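PDB 5EJY: myosin-I heavy chain from Dictyostelium discoideum, which is an actin-based motor with ATPase activity that takes part in adhesion and early phagocytosis; this chain is a MyTH4-FERM unit of its tail. Local coordinates for residues Leu6-Glu9 against Glu10-Leu13; Ser170-Ile173 against Leu174-Phe177; Lys329-Asp332 against Tyr333-Ser336; Ile438-Pro441 against Ala442-Lys445. All coordinates share one frame; numbering follows the deposited sequence. Where two conformers were deposited one is given.

Contact 1. Residues Leu6-Glu9 against Glu10-Leu13; sequences LNDE and EISL
E10 folds back over L6 and N7 where the N-terminal loop, ahead of helix 16-23, makes two overlapping type I beta turns. The backbone evidence is a pair of i to i+3 bonds: E10 N to N7 O at 2.9 Å and I11 N to D8 O at 3.2 Å. The E10 side chain can be traced outward from there. CB lies 3.6 Å from L6 CD1, and CG passes the carbonyl carbon of E9. With CG beside its own backbone N (chi1 -64°) and the chain extended beyond it, CD is carried back to 3.6 Å from L6 CD1. OE1 then accepts from N7 N at 3.2 Å in a fairly straight bond (160°), met on the anti side and 26° out of the carboxylate plane. OE2 stays over L6 and has a long, weak ion pair with K144. With an alanine at E10, N7 N would probably lose this acceptor and L6 CD1 the carboxylate packed against it. D8 and I11 lie alongside each other; I11 packs on helix 143-155, where D8 OD1 forms a salt bridge with K151 and a hydrogen bond with Q155. The carbonyl of D8, already used by I11 N, has a second partner: a water donates to D8 O at 3.0 Å.

Contact 2. Residues Ser170-Ile173 against Leu174-Phe177; sequences SYFI and LQRF
S170-I173 and L174-F177 are successive turns of helix 161-180, joined by four i to i+4 bonds, of which R176 N to F172 O is the shortest at 2.9 Å and the straightest at 164°. F172 and R176 run side by side. R176 CG lies over one face of the F172 ring, 3.9 Å from the centroid and 18° off the ring normal, a CH-pi contact displaced toward the rim, while CD follows at 3.6 Å from F172 CZ. Bends at chi2 (-90°) and chi3 then turn the guanidinium past the ring to its main partners, D218 at NE and E225 at NH1. Q175 fits between two aromatic residues. Its OE1 is 3.4 Å from Y171 CD2 and also sits at the edge of the F172 ring, near its plane and 3.7 Å from F172 CD1; the amide stands almost upright to that ring. NE2 of Q175 binds P3 O, and Y171 OH binds Q4 and I5, which ties the N-terminal segment to this side of the helix. I173 and F177 lie alongside each other, CG1 of I173 3.8 Å from CE2 of F177. With S170 and I173 on helix 119-133 and Y171 and L174 on helix 143-155, this is a packed helix of the MyTH4 bundle, while D218 and E225, the partners of R176, belong to the ubiquitin-like lobe of the FERM domain, as expected in a MyTH4-FERM tandem.

Contact 3. Residues Lys329-Asp332 against Tyr333-Ser336; sequences KDQD and YQIS
D330 OD1 accepts from Y333 N at 2.8 Å, and the N-H points almost straight at it (169°). The donor comes from above the carboxylate, 65° out of its plane. Having CG anti to the backbone N (chi1 178°) swings the D330 carboxylate forward over the first turn, where CG also rests 3.5 Å from Y333 CB. The same residue uses its backbone: D330 O takes Q334 N at 3.0 Å, so D330 receives two consecutive amide N-H groups. The regular pattern then continues with I335 N to Q331 O and S336 N to D332 O. The negative carboxylate beside amides at the helix start is likely to be electrostatically favourable. The Q334 chain passes D330 O, its CG 3.3 Å away, and brings OE1 to 3.7 Å from Q331 CA, while its NE2 goes to L322 O. The Y333 hydroxyl binds L400 O and its ring is edge-to-face with H404. D332 OD1 forms a salt bridge with R374 and Q331 NE2 a hydrogen bond with D369, and I335 packs on I370 and F378. D330 stands at the N-cap position, directly before the helix, and its bond from Y333 N is the capping bond, opening helix 331-346 of the helical central lobe of the FERM domain.

Contact 4. Residues Ile438-Pro441 against Ala442-Lys445; sequences IYDP and ATSK
D440 and K445 close a beta hairpin between strands 435-440 and 445-450, with S444 and K445 both facing D440 in a G1 beta bulge. The left-handed backbone of S444 (phi 56°) is the conformation expected at its first position. Among the backbone bonds, D440 N meets K445 O at 2.8 Å and 172°, an antiparallel hydrogen-bonded pair. D440 O faces the turn and takes T443 N at 3.3 Å, with weak additional bonds from S444 N and K445 N. One side-chain bond spans the corner: D440 OD1 accepts from A442 N at 2.9 Å, an Asx turn, reached because CG lies anti to the backbone N (chi1 -175°). D440 and T443 cross at about a right angle, T443 OG1 lying 3.5 Å from D440 CB. The remaining contacts are packing. The buried Y439 ring runs beside the backbone of the bulge, with CD1 3.7 Å from K445 O, CE1 3.6 Å from S444 C and OH 3.1 Å from S444 CA. H404, P405, V428 and M446 also touch this side chain. A serine replacing Y439 is likely to open a gap beside the S444 and K445 backbone and leave S444 without the ring that backs its main chain. These strands belong to the four-stranded antiparallel sheet of the FERM domain, probably part of its PH-like third lobe. At the hairpin tip, OD1 of D440 also lies 3.3 Å from the CB methyl of A442.

The four contacts follow one another along the chain and fall into two pairs at opposite sides of its centre. Contacts 1 and 2, with centres about 17 Å apart, meet where the N-terminal loop reaches helix 161-180, through a weak bond of L6 N to Y171 OH; helix 143-155 packs against both. Contacts 3 and 4, centres about 14 Å apart, lie in the FERM domain, one opening helix 331-346 and the other ending strand 435-440, and K329 packs on P441 and A442 between them. Between the pairs, centres are about 49 to 68 Å apart, consistent with an elongated tail unit, with one pair at the MyTH4 end and the other in the FERM part.

Contact 1. Residues Leu6-Glu9 against Glu10-Leu13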
ATOM      1  N   LEU A   6       3.211 -11.340 -25.956  1.00 36.05           N
ATOM      2  CA  LEU A   6       3.474 -12.106 -27.168  1.00 43.51           C
ATOM      3  C   LEU A   6       2.478 -11.706 -28.247  1.00 40.05           C
ATOM      4  O   LEU A   6       1.274 -11.644 -27.991  1.00 45.69           O
ATOM      5  CB  LEU A   6       3.314 -13.598 -26.878  1.00 44.57           C
ATOM      6  CG  LEU A   6       3.914 -14.536 -27.920  1.00 40.13           C
ATOM      7  CD1 LEU A   6       5.410 -14.299 -27.970  1.00 42.39           C
ATOM      8  CD2 LEU A   6       3.616 -15.970 -27.570  1.00 33.12           C
ATOM      9  N   ASN A   7       2.969 -11.439 -29.453  1.00 49.11           N
ATOM     10  CA  ASN A   7       2.081 -11.174 -30.590  1.00 51.43           C
ATOM     11  C   ASN A   7       1.320 -12.420 -31.047  1.00 48.26           C
ATOM     12  O   ASN A   7       1.817 -13.539 -30.916  1.00 42.29           O
ATOM     13  CB  ASN A   7       2.877 -10.609 -31.765  1.00 54.73           C
ATOM     14  CG  ASN A   7       3.534  -9.290 -31.438  1.00 59.40           C
ATOM     15  OD1 ASN A   7       2.950  -8.440 -30.761  1.00 62.59           O
ATOM     16  ND2 ASN A   7       4.763  -9.111 -31.912  1.00 62.25           N
ATOM     17  N   ASP A   8       0.121 -12.229 -31.597  1.00 49.57           N
ATOM     18  CA  ASP A   8      -0.655 -13.359 -32.098  1.00 48.74           C
ATOM     19  C   ASP A   8       0.179 -14.192 -33.076  1.00 48.78           C
ATOM     20  O   ASP A   8       0.042 -15.410 -33.143  1.00 46.01           O
ATOM     21  CB  ASP A   8      -1.950 -12.894 -32.788  1.00 53.82           C
ATOM     22  CG  ASP A   8      -3.056 -12.532 -31.798  1.00 58.91           C
ATOM     23  OD1 ASP A   8      -3.020 -12.994 -30.634  1.00 49.88           O
ATOM     24  OD2 ASP A   8      -3.981 -11.790 -32.196  1.00 60.91           O
ATOM     25  N   GLU A   9       1.057 -13.526 -33.818  1.00 49.65           N
ATOM     26  CA  GLU A   9       1.798 -14.178 -34.894  1.00 53.56           C
ATOM     27  C   GLU A   9       2.936 -15.041 -34.370  1.00 52.33           C
ATOM     28  O   GLU A   9       3.499 -15.856 -35.105  1.00 48.93           O
ATOM     29  CB  GLU A   9       2.358 -13.130 -35.856  1.00 56.17           C
ATOM     30  CG  GLU A   9       3.315 -12.160 -35.187  1.00 60.19           C
ATOM     31  CD  GLU A   9       4.021 -11.264 -36.179  1.00 66.94           C
ATOM     32  OE1 GLU A   9       3.744 -11.387 -37.395  1.00 67.34           O
ATOM     33  OE2 GLU A   9       4.855 -10.441 -35.742  1.00 69.14           O
ATOM     34  N   GLU A  10       3.280 -14.850 -33.099  1.00 49.86           N
ATOM     35  CA  GLU A  10       4.359 -15.605 -32.469  1.00 42.47           C
ATOM     36  C   GLU A  10       3.808 -16.773 -31.678  1.00 35.19           C
ATOM     37  O   GLU A  10       4.567 -17.588 -31.166  1.00 37.12           O
ATOM     38  CB  GLU A  10       5.144 -14.729 -31.501  1.00 50.05           C
ATOM     39  CG  GLU A  10       5.890 -13.558 -32.094  1.00 52.42           C
ATOM     40  CD  GLU A  10       6.595 -12.765 -31.009  1.00 61.44           C
ATOM     41  OE1 GLU A  10       5.956 -11.859 -30.421  1.00 61.40           O
ATOM     42  OE2 GLU A  10       7.775 -13.070 -30.718  1.00 60.00           O
ATOM     43  N   ILE A  11       2.488 -16.839 -31.555  1.00 37.40           N
ATOM     44  CA  ILE A  11       1.856 -17.917 -30.806  1.00 32.46           C
ATOM     45  C   ILE A  11       2.264 -19.280 -31.347  1.00 37.90           C
ATOM     46  O   ILE A  11       2.474 -20.224 -30.586  1.00 31.44           O
ATOM     47  CB  ILE A  11       0.320 -17.828 -30.871  1.00 33.55           C
ATOM     48  CG1 ILE A  11      -0.190 -16.644 -30.055  1.00 36.11           C
ATOM     49  CG2 ILE A  11      -0.298 -19.109 -30.366  1.00 33.21           C
ATOM     50  CD1 ILE A  11      -1.671 -16.400 -30.238  1.00 40.06           C
ATOM     51  N   SER A  12       2.355 -19.387 -32.673  1.00 35.02           N
ATOM     52  CA  SER A  12       2.660 -20.660 -33.309  0.65 30.49           C
ATOM     53  C   SER A  12       4.138 -21.039 -33.166  1.00 30.22           C
ATOM     54  O   SER A  12       4.489 -22.205 -33.269  1.00 32.91           O
ATOM     55  CB  SER A  12       2.224 -20.655 -34.787  0.65 29.81           C
ATOM     56  OG  SER A  12       2.874 -19.631 -35.522  0.65 26.74           O
ATOM     57  N   LEU A  13       4.991 -20.053 -32.921  1.00 28.17           N
ATOM     58  CA  LEU A  13       6.424 -20.299 -32.769  1.00 31.22           C
ATOM     59  C   LEU A  13       6.813 -20.859 -31.399  1.00 38.99           C
ATOM     60  O   LEU A  13       7.842 -21.524 -31.258  1.00 33.56           O
ATOM     61  CB  LEU A  13       7.206 -19.015 -33.033  1.00 32.31           C
ATOM     62  CG  LEU A  13       7.256 -18.630 -34.512  1.00 39.55           C
ATOM     63  CD1 LEU A  13       7.743 -17.194 -34.687  1.00 43.08           C
ATOM     64  CD2 LEU A  13       8.151 -19.618 -35.263  1.00 32.30           C
TER
HETATM   65  O   HOH W   1       0.839 -17.762 -34.766  1.00 40.94           O

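Contact 2. Residues Ser170-Ile173 against Leu174-Phe177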
ATOM      1  N   SER A 170      -5.723 -13.706 -16.300  1.00 23.27           N
ATOM      2  CA  SER A 170      -4.339 -14.118 -16.047  1.00 24.69           C
ATOM      3  C   SER A 170      -3.400 -13.410 -16.996  1.00 25.12           C
ATOM      4  O   SER A 170      -2.370 -12.910 -16.589  1.00 21.41           O
ATOM      5  CB  SER A 170      -4.158 -15.630 -16.218  1.00 19.15           C
ATOM      6  OG  SER A 170      -4.879 -16.351 -15.242  1.00 24.06           O
ATOM      7  N   TYR A 171      -3.751 -13.374 -18.279  1.00 26.09           N
ATOM      8  CA  TYR A 171      -2.905 -12.694 -19.248  1.00 19.80           C
ATOM      9  C   TYR A 171      -2.781 -11.216 -18.908  1.00 21.22           C
ATOM     10  O   TYR A 171      -1.692 -10.644 -18.954  1.00 21.32           O
ATOM     11  CB  TYR A 171      -3.483 -12.847 -20.667  1.00 26.05           C
ATOM     12  CG  TYR A 171      -2.541 -12.351 -21.737  1.00 28.60           C
ATOM     13  CD1 TYR A 171      -1.491 -13.140 -22.174  1.00 30.66           C
ATOM     14  CD2 TYR A 171      -2.703 -11.096 -22.314  1.00 32.86           C
ATOM     15  CE1 TYR A 171      -0.624 -12.699 -23.156  1.00 34.96           C
ATOM     16  CE2 TYR A 171      -1.842 -10.644 -23.298  1.00 30.86           C
ATOM     17  CZ  TYR A 171      -0.804 -11.454 -23.717  1.00 39.01           C
ATOM     18  OH  TYR A 171       0.070 -11.024 -24.688  1.00 36.39           O
ATOM     19  N   PHE A 172      -3.912 -10.597 -18.590  1.00 22.21           N
ATOM     20  CA  PHE A 172      -3.914  -9.173 -18.261  1.00 21.78           C
ATOM     21  C   PHE A 172      -3.086  -8.887 -16.989  1.00 19.48           C
ATOM     22  O   PHE A 172      -2.314  -7.935 -16.951  1.00 20.15           O
ATOM     23  CB  PHE A 172      -5.349  -8.674 -18.093  1.00 19.97           C
ATOM     24  CG  PHE A 172      -5.448  -7.186 -17.858  1.00 27.33           C
ATOM     25  CD1 PHE A 172      -5.009  -6.284 -18.817  1.00 26.17           C
ATOM     26  CD2 PHE A 172      -5.975  -6.692 -16.675  1.00 24.16           C
ATOM     27  CE1 PHE A 172      -5.093  -4.910 -18.597  1.00 32.12           C
ATOM     28  CE2 PHE A 172      -6.060  -5.313 -16.446  1.00 26.78           C
ATOM     29  CZ  PHE A 172      -5.621  -4.426 -17.408  1.00 27.24           C
ATOM     30  N   ILE A 173      -3.221  -9.707 -15.961  1.00 19.85           N
ATOM     31  CA  ILE A 173      -2.436  -9.404 -14.733  1.00 18.51           C
ATOM     32  C   ILE A 173      -0.926  -9.578 -14.992  1.00 22.42           C
ATOM     33  O   ILE A 173      -0.094  -8.879 -14.413  1.00 21.20           O
ATOM     34  CB  ILE A 173      -2.954 -10.164 -13.475  1.00 22.05           C
ATOM     35  CG1 ILE A 173      -2.570  -9.411 -12.180  1.00 16.38           C
ATOM     36  CG2 ILE A 173      -2.446 -11.605 -13.426  1.00 21.23           C
ATOM     37  CD1 ILE A 173      -3.296  -8.093 -12.018  1.00 20.41           C
ATOM     38  N   LEU A 174      -0.550 -10.477 -15.901  1.00 22.03           N
ATOM     39  CA  LEU A 174       0.874 -10.578 -16.237  1.00 21.88           C
ATOM     40  C   LEU A 174       1.343  -9.286 -16.892  1.00 22.69           C
ATOM     41  O   LEU A 174       2.442  -8.825 -16.617  1.00 25.75           O
ATOM     42  CB  LEU A 174       1.179 -11.754 -17.175  1.00 23.59           C
ATOM     43  CG  LEU A 174       1.154 -13.197 -16.671  1.00 24.19           C
ATOM     44  CD1 LEU A 174       1.559 -14.125 -17.834  1.00 25.99           C
ATOM     45  CD2 LEU A 174       2.083 -13.398 -15.488  1.00 23.78           C
ATOM     46  N   GLN A 175       0.513  -8.718 -17.772  1.00 23.86           N
ATOM     47  CA  GLN A 175       0.839  -7.428 -18.392  1.00 22.10           C
ATOM     48  C   GLN A 175       0.941  -6.301 -17.346  1.00 22.01           C
ATOM     49  O   GLN A 175       1.847  -5.473 -17.396  1.00 22.67           O
ATOM     50  CB  GLN A 175      -0.225  -7.041 -19.409  1.00 27.43           C
ATOM     51  CG  GLN A 175      -0.285  -7.897 -20.664  1.00 26.27           C
ATOM     52  CD  GLN A 175      -1.502  -7.556 -21.479  1.00 25.90           C
ATOM     53  OE1 GLN A 175      -2.628  -7.878 -21.096  1.00 28.59           O
ATOM     54  NE2 GLN A 175      -1.293  -6.862 -22.594  1.00 30.14           N
ATOM     55  N   ARG A 176      -0.013  -6.258 -16.425  1.00 22.17           N
ATOM     56  CA  ARG A 176       0.002  -5.249 -15.360  1.00 22.67           C
ATOM     57  C   ARG A 176       1.286  -5.319 -14.512  1.00 21.77           C
ATOM     58  O   ARG A 176       1.866  -4.293 -14.125  1.00 24.48           O
ATOM     59  CB  ARG A 176      -1.239  -5.432 -14.473  1.00 19.99           C
ATOM     60  CG  ARG A 176      -2.578  -5.149 -15.188  1.00 22.12           C
ATOM     61  CD  ARG A 176      -2.992  -3.682 -15.066  1.00 26.75           C
ATOM     62  NE  ARG A 176      -3.123  -3.309 -13.663  1.00 23.13           N
ATOM     63  CZ  ARG A 176      -2.720  -2.151 -13.138  1.00 27.64           C
ATOM     64  NH1 ARG A 176      -2.181  -1.205 -13.901  1.00 23.78           N
ATOM     65  NH2 ARG A 176      -2.855  -1.944 -11.834  1.00 21.00           N
ATOM     66  N   PHE A 177       1.725  -6.527 -14.186  1.00 22.09           N
ATOM     67  CA  PHE A 177       2.942  -6.666 -13.383  1.00 22.70           C
ATOM     68  C   PHE A 177       4.199  -6.365 -14.210  1.00 27.62           C
ATOM     69  O   PHE A 177       5.208  -5.923 -13.674  1.00 25.65           O
ATOM     70  CB  PHE A 177       3.033  -8.042 -12.710  1.00 20.70           C
ATOM     71  CG  PHE A 177       2.298  -8.125 -11.399  1.00 21.97           C
ATOM     72  CD1 PHE A 177       2.702  -7.355 -10.322  1.00 23.07           C
ATOM     73  CD2 PHE A 177       1.192  -8.968 -11.247  1.00 17.61           C
ATOM     74  CE1 PHE A 177       2.026  -7.405  -9.109  1.00 20.49           C
ATOM     75  CE2 PHE A 177       0.522  -9.026 -10.037  1.00 20.07           C
ATOM     76  CZ  PHE A 177       0.948  -8.246  -8.958  1.00 17.28           C
TER

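Contact 3. Residues Lys329-Asp332 against Tyr333-Ser336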
ATOM      1  N   LYS A 329       2.545  21.226  21.855  1.00 36.84           N
ATOM      2  CA  LYS A 329       2.254  21.066  23.275  1.00 37.17           C
ATOM      3  C   LYS A 329       1.580  22.321  23.850  1.00 47.24           C
ATOM      4  O   LYS A 329       1.312  22.406  25.050  1.00 46.23           O
ATOM      5  CB  LYS A 329       3.540  20.743  24.052  1.00 39.76           C
ATOM      6  CG  LYS A 329       4.332  19.549  23.508  1.00 37.20           C
ATOM      7  CD  LYS A 329       5.579  19.257  24.343  1.00 42.98           C
ATOM      8  CE  LYS A 329       6.460  18.185  23.703  1.00 38.74           C
ATOM      9  NZ  LYS A 329       5.717  16.911  23.435  1.00 35.16           N
ATOM     10  N   ASP A 330       1.308  23.291  22.983  1.00 40.59           N
ATOM     11  CA  ASP A 330       0.734  24.565  23.402  1.00 40.07           C
ATOM     12  C   ASP A 330      -0.781  24.467  23.604  1.00 48.40           C
ATOM     13  O   ASP A 330      -1.553  24.489  22.637  1.00 38.69           O
ATOM     14  CB  ASP A 330       1.064  25.640  22.366  1.00 37.79           C
ATOM     15  CG  ASP A 330       0.467  26.987  22.714  1.00 43.94           C
ATOM     16  OD1 ASP A 330      -0.448  27.042  23.560  1.00 45.91           O
ATOM     17  OD2 ASP A 330       0.905  27.996  22.127  1.00 42.94           O
ATOM     18  N   GLN A 331      -1.204  24.377  24.863  1.00 41.16           N
ATOM     19  CA  GLN A 331      -2.621  24.208  25.173  1.00 47.72           C
ATOM     20  C   GLN A 331      -3.452  25.426  24.772  1.00 48.32           C
ATOM     21  O   GLN A 331      -4.585  25.285  24.295  1.00 42.62           O
ATOM     22  CB  GLN A 331      -2.821  23.923  26.658  1.00 51.08           C
ATOM     23  CG  GLN A 331      -2.260  22.604  27.153  1.00 51.33           C
ATOM     24  CD  GLN A 331      -2.254  22.549  28.671  1.00 59.22           C
ATOM     25  OE1 GLN A 331      -2.084  23.575  29.333  1.00 50.16           O
ATOM     26  NE2 GLN A 331      -2.458  21.360  29.228  1.00 61.16           N
ATOM     27  N   ASP A 332      -2.899  26.620  24.980  1.00 46.33           N
ATOM     28  CA  ASP A 332      -3.591  27.841  24.580  1.00 47.10           C
ATOM     29  C   ASP A 332      -3.936  27.776  23.097  1.00 43.48           C
ATOM     30  O   ASP A 332      -5.067  28.068  22.697  1.00 41.60           O
ATOM     31  CB  ASP A 332      -2.731  29.081  24.834  1.00 44.33           C
ATOM     32  CG  ASP A 332      -2.706  29.502  26.301  1.00 50.20           C
ATOM     33  OD1 ASP A 332      -3.532  29.014  27.106  1.00 50.24           O
ATOM     34  OD2 ASP A 332      -1.849  30.347  26.637  1.00 55.85           O
ATOM     35  N   TYR A 333      -2.953  27.412  22.282  1.00 43.33           N
ATOM     36  CA  TYR A 333      -3.173  27.334  20.840  1.00 45.67           C
ATOM     37  C   TYR A 333      -4.221  26.288  20.491  1.00 38.39           C
ATOM     38  O   TYR A 333      -5.144  26.558  19.719  1.00 38.57           O
ATOM     39  CB  TYR A 333      -1.883  27.025  20.088  1.00 42.42           C
ATOM     40  CG  TYR A 333      -2.109  26.918  18.599  1.00 37.56           C
ATOM     41  CD1 TYR A 333      -2.430  25.700  18.006  1.00 37.32           C
ATOM     42  CD2 TYR A 333      -2.024  28.040  17.789  1.00 39.17           C
ATOM     43  CE1 TYR A 333      -2.653  25.607  16.636  1.00 33.41           C
ATOM     44  CE2 TYR A 333      -2.236  27.960  16.432  1.00 36.92           C
ATOM     45  CZ  TYR A 333      -2.548  26.741  15.857  1.00 38.14           C
ATOM     46  OH  TYR A 333      -2.756  26.679  14.499  1.00 32.20           O
ATOM     47  N   GLN A 334      -4.079  25.095  21.058  1.00 32.42           N
ATOM     48  CA  GLN A 334      -5.026  24.026  20.782  1.00 40.18           C
ATOM     49  C   GLN A 334      -6.432  24.472  21.168  1.00 41.95           C
ATOM     50  O   GLN A 334      -7.414  24.200  20.462  1.00 32.57           O
ATOM     51  CB  GLN A 334      -4.620  22.748  21.511  1.00 36.27           C
ATOM     52  CG  GLN A 334      -3.285  22.185  21.019  1.00 36.86           C
ATOM     53  CD  GLN A 334      -2.744  21.087  21.916  1.00 41.36           C
ATOM     54  OE1 GLN A 334      -2.939  21.110  23.133  1.00 41.52           O
ATOM     55  NE2 GLN A 334      -2.060  20.114  21.317  1.00 33.62           N
ATOM     56  N   ILE A 335      -6.517  25.182  22.284  1.00 38.11           N
ATOM     57  CA  ILE A 335      -7.786  25.719  22.754  1.00 38.48           C
ATOM     58  C   ILE A 335      -8.388  26.670  21.737  1.00 34.14           C
ATOM     59  O   ILE A 335      -9.592  26.630  21.485  1.00 38.79           O
ATOM     60  CB  ILE A 335      -7.621  26.476  24.095  1.00 41.97           C
ATOM     61  CG1 ILE A 335      -7.347  25.491  25.224  1.00 47.65           C
ATOM     62  CG2 ILE A 335      -8.879  27.260  24.419  1.00 43.14           C
ATOM     63  CD1 ILE A 335      -8.367  24.383  25.289  1.00 49.56           C
ATOM     64  N   SER A 336      -7.557  27.535  21.163  1.00 30.95           N
ATOM     65  CA  SER A 336      -8.054  28.526  20.220  1.00 35.21           C
ATOM     66  C   SER A 336      -8.616  27.903  18.929  1.00 39.48           C
ATOM     67  O   SER A 336      -9.684  28.298  18.464  1.00 35.45           O
ATOM     68  CB  SER A 336      -6.971  29.542  19.884  1.00 33.19           C
ATOM     69  OG  SER A 336      -5.861  28.898  19.297  1.00 42.99           O
TER

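Contact 4. Residues Ile438-Pro441 against Ala442-Lys445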
ATOM      1  N   ILE A 438      14.677  21.838  11.481  1.00 30.28           N
ATOM      2  CA  ILE A 438      14.655  21.253  12.805  1.00 27.77           C
ATOM      3  C   ILE A 438      13.800  22.139  13.685  1.00 30.69           C
ATOM      4  O   ILE A 438      14.085  23.332  13.855  1.00 30.88           O
ATOM      5  CB  ILE A 438      16.088  21.136  13.398  1.00 27.34           C
ATOM      6  CG1 ILE A 438      16.959  20.254  12.493  1.00 30.08           C
ATOM      7  CG2 ILE A 438      16.023  20.566  14.802  1.00 24.40           C
ATOM      8  CD1 ILE A 438      18.475  20.307  12.796  1.00 28.36           C
ATOM      9  N   TYR A 439      12.767  21.541  14.263  1.00 25.23           N
ATOM     10  CA  TYR A 439      11.759  22.273  14.996  1.00 27.62           C
ATOM     11  C   TYR A 439      11.613  21.680  16.381  1.00 26.93           C
ATOM     12  O   TYR A 439      11.647  20.461  16.554  1.00 26.90           O
ATOM     13  CB  TYR A 439      10.435  22.181  14.242  1.00 25.57           C
ATOM     14  CG  TYR A 439       9.242  22.796  14.927  1.00 28.54           C
ATOM     15  CD1 TYR A 439       8.969  24.150  14.798  1.00 33.11           C
ATOM     16  CD2 TYR A 439       8.363  22.017  15.664  1.00 27.64           C
ATOM     17  CE1 TYR A 439       7.867  24.716  15.399  1.00 30.30           C
ATOM     18  CE2 TYR A 439       7.255  22.570  16.264  1.00 28.93           C
ATOM     19  CZ  TYR A 439       7.011  23.923  16.129  1.00 31.75           C
ATOM     20  OH  TYR A 439       5.909  24.491  16.731  1.00 32.83           O
ATOM     21  N   ASP A 440      11.463  22.542  17.379  1.00 27.36           N
ATOM     22  CA  ASP A 440      11.306  22.064  18.744  1.00 28.53           C
ATOM     23  C   ASP A 440       9.858  22.198  19.171  1.00 28.86           C
ATOM     24  O   ASP A 440       9.377  23.310  19.403  1.00 31.95           O
ATOM     25  CB  ASP A 440      12.199  22.858  19.700  1.00 26.22           C
ATOM     26  CG  ASP A 440      12.168  22.310  21.106  1.00 33.74           C
ATOM     27  OD1 ASP A 440      11.329  21.431  21.388  1.00 31.78           O
ATOM     28  OD2 ASP A 440      12.987  22.759  21.936  1.00 37.12           O
ATOM     29  N   PRO A 441       9.158  21.063  19.302  1.00 31.49           N
ATOM     30  CA  PRO A 441       7.728  21.095  19.634  1.00 35.35           C
ATOM     31  C   PRO A 441       7.477  21.566  21.069  1.00 38.61           C
ATOM     32  O   PRO A 441       6.367  21.983  21.392  1.00 39.32           O
ATOM     33  CB  PRO A 441       7.289  19.635  19.437  1.00 34.78           C
ATOM     34  CG  PRO A 441       8.528  18.837  19.618  1.00 35.27           C
ATOM     35  CD  PRO A 441       9.655  19.690  19.101  1.00 32.02           C
ATOM     36  N   ALA A 442       8.505  21.520  21.914  1.00 38.12           N
ATOM     37  CA  ALA A 442       8.370  21.954  23.305  1.00 37.05           C
ATOM     38  C   ALA A 442       8.276  23.470  23.428  1.00 35.68           C
ATOM     39  O   ALA A 442       7.637  23.980  24.345  1.00 42.83           O
ATOM     40  CB  ALA A 442       9.526  21.425  24.154  1.00 36.37           C
ATOM     41  N   THR A 443       8.914  24.185  22.503  1.00 34.05           N
ATOM     42  CA  THR A 443       8.943  25.648  22.538  1.00 37.69           C
ATOM     43  C   THR A 443       8.266  26.278  21.328  1.00 41.98           C
ATOM     44  O   THR A 443       8.188  27.504  21.217  1.00 41.09           O
ATOM     45  CB  THR A 443      10.382  26.159  22.545  1.00 39.21           C
ATOM     46  OG1 THR A 443      11.040  25.717  21.349  1.00 34.92           O
ATOM     47  CG2 THR A 443      11.130  25.642  23.774  1.00 37.69           C
ATOM     48  N   SER A 444       7.804  25.435  20.412  1.00 36.63           N
ATOM     49  CA  SER A 444       7.220  25.893  19.160  1.00 34.74           C
ATOM     50  C   SER A 444       8.141  26.799  18.352  1.00 37.41           C
ATOM     51  O   SER A 444       7.684  27.778  17.760  1.00 38.19           O
ATOM     52  CB  SER A 444       5.885  26.601  19.415  1.00 38.06           C
ATOM     53  OG  SER A 444       5.006  25.750  20.118  1.00 37.78           O
ATOM     54  N   LYS A 445       9.428  26.466  18.306  1.00 33.94           N
ATOM     55  CA  LYS A 445      10.380  27.274  17.559  1.00 34.12           C
ATOM     56  C   LYS A 445      11.245  26.452  16.619  1.00 32.77           C
ATOM     57  O   LYS A 445      11.674  25.346  16.958  1.00 32.66           O
ATOM     58  CB  LYS A 445      11.283  28.051  18.531  1.00 37.14           C
ATOM     59  CG  LYS A 445      10.523  29.000  19.429  1.00 39.89           C
ATOM     60  CD  LYS A 445      11.451  29.796  20.317  1.00 47.75           C
ATOM     61  CE  LYS A 445      10.675  30.783  21.174  1.00 48.51           C
ATOM     62  NZ  LYS A 445      11.604  31.643  21.961  1.00 61.59           N
TER
HETATM   63  O   HOH W   2       4.208  23.235  20.953  1.00 37.07           O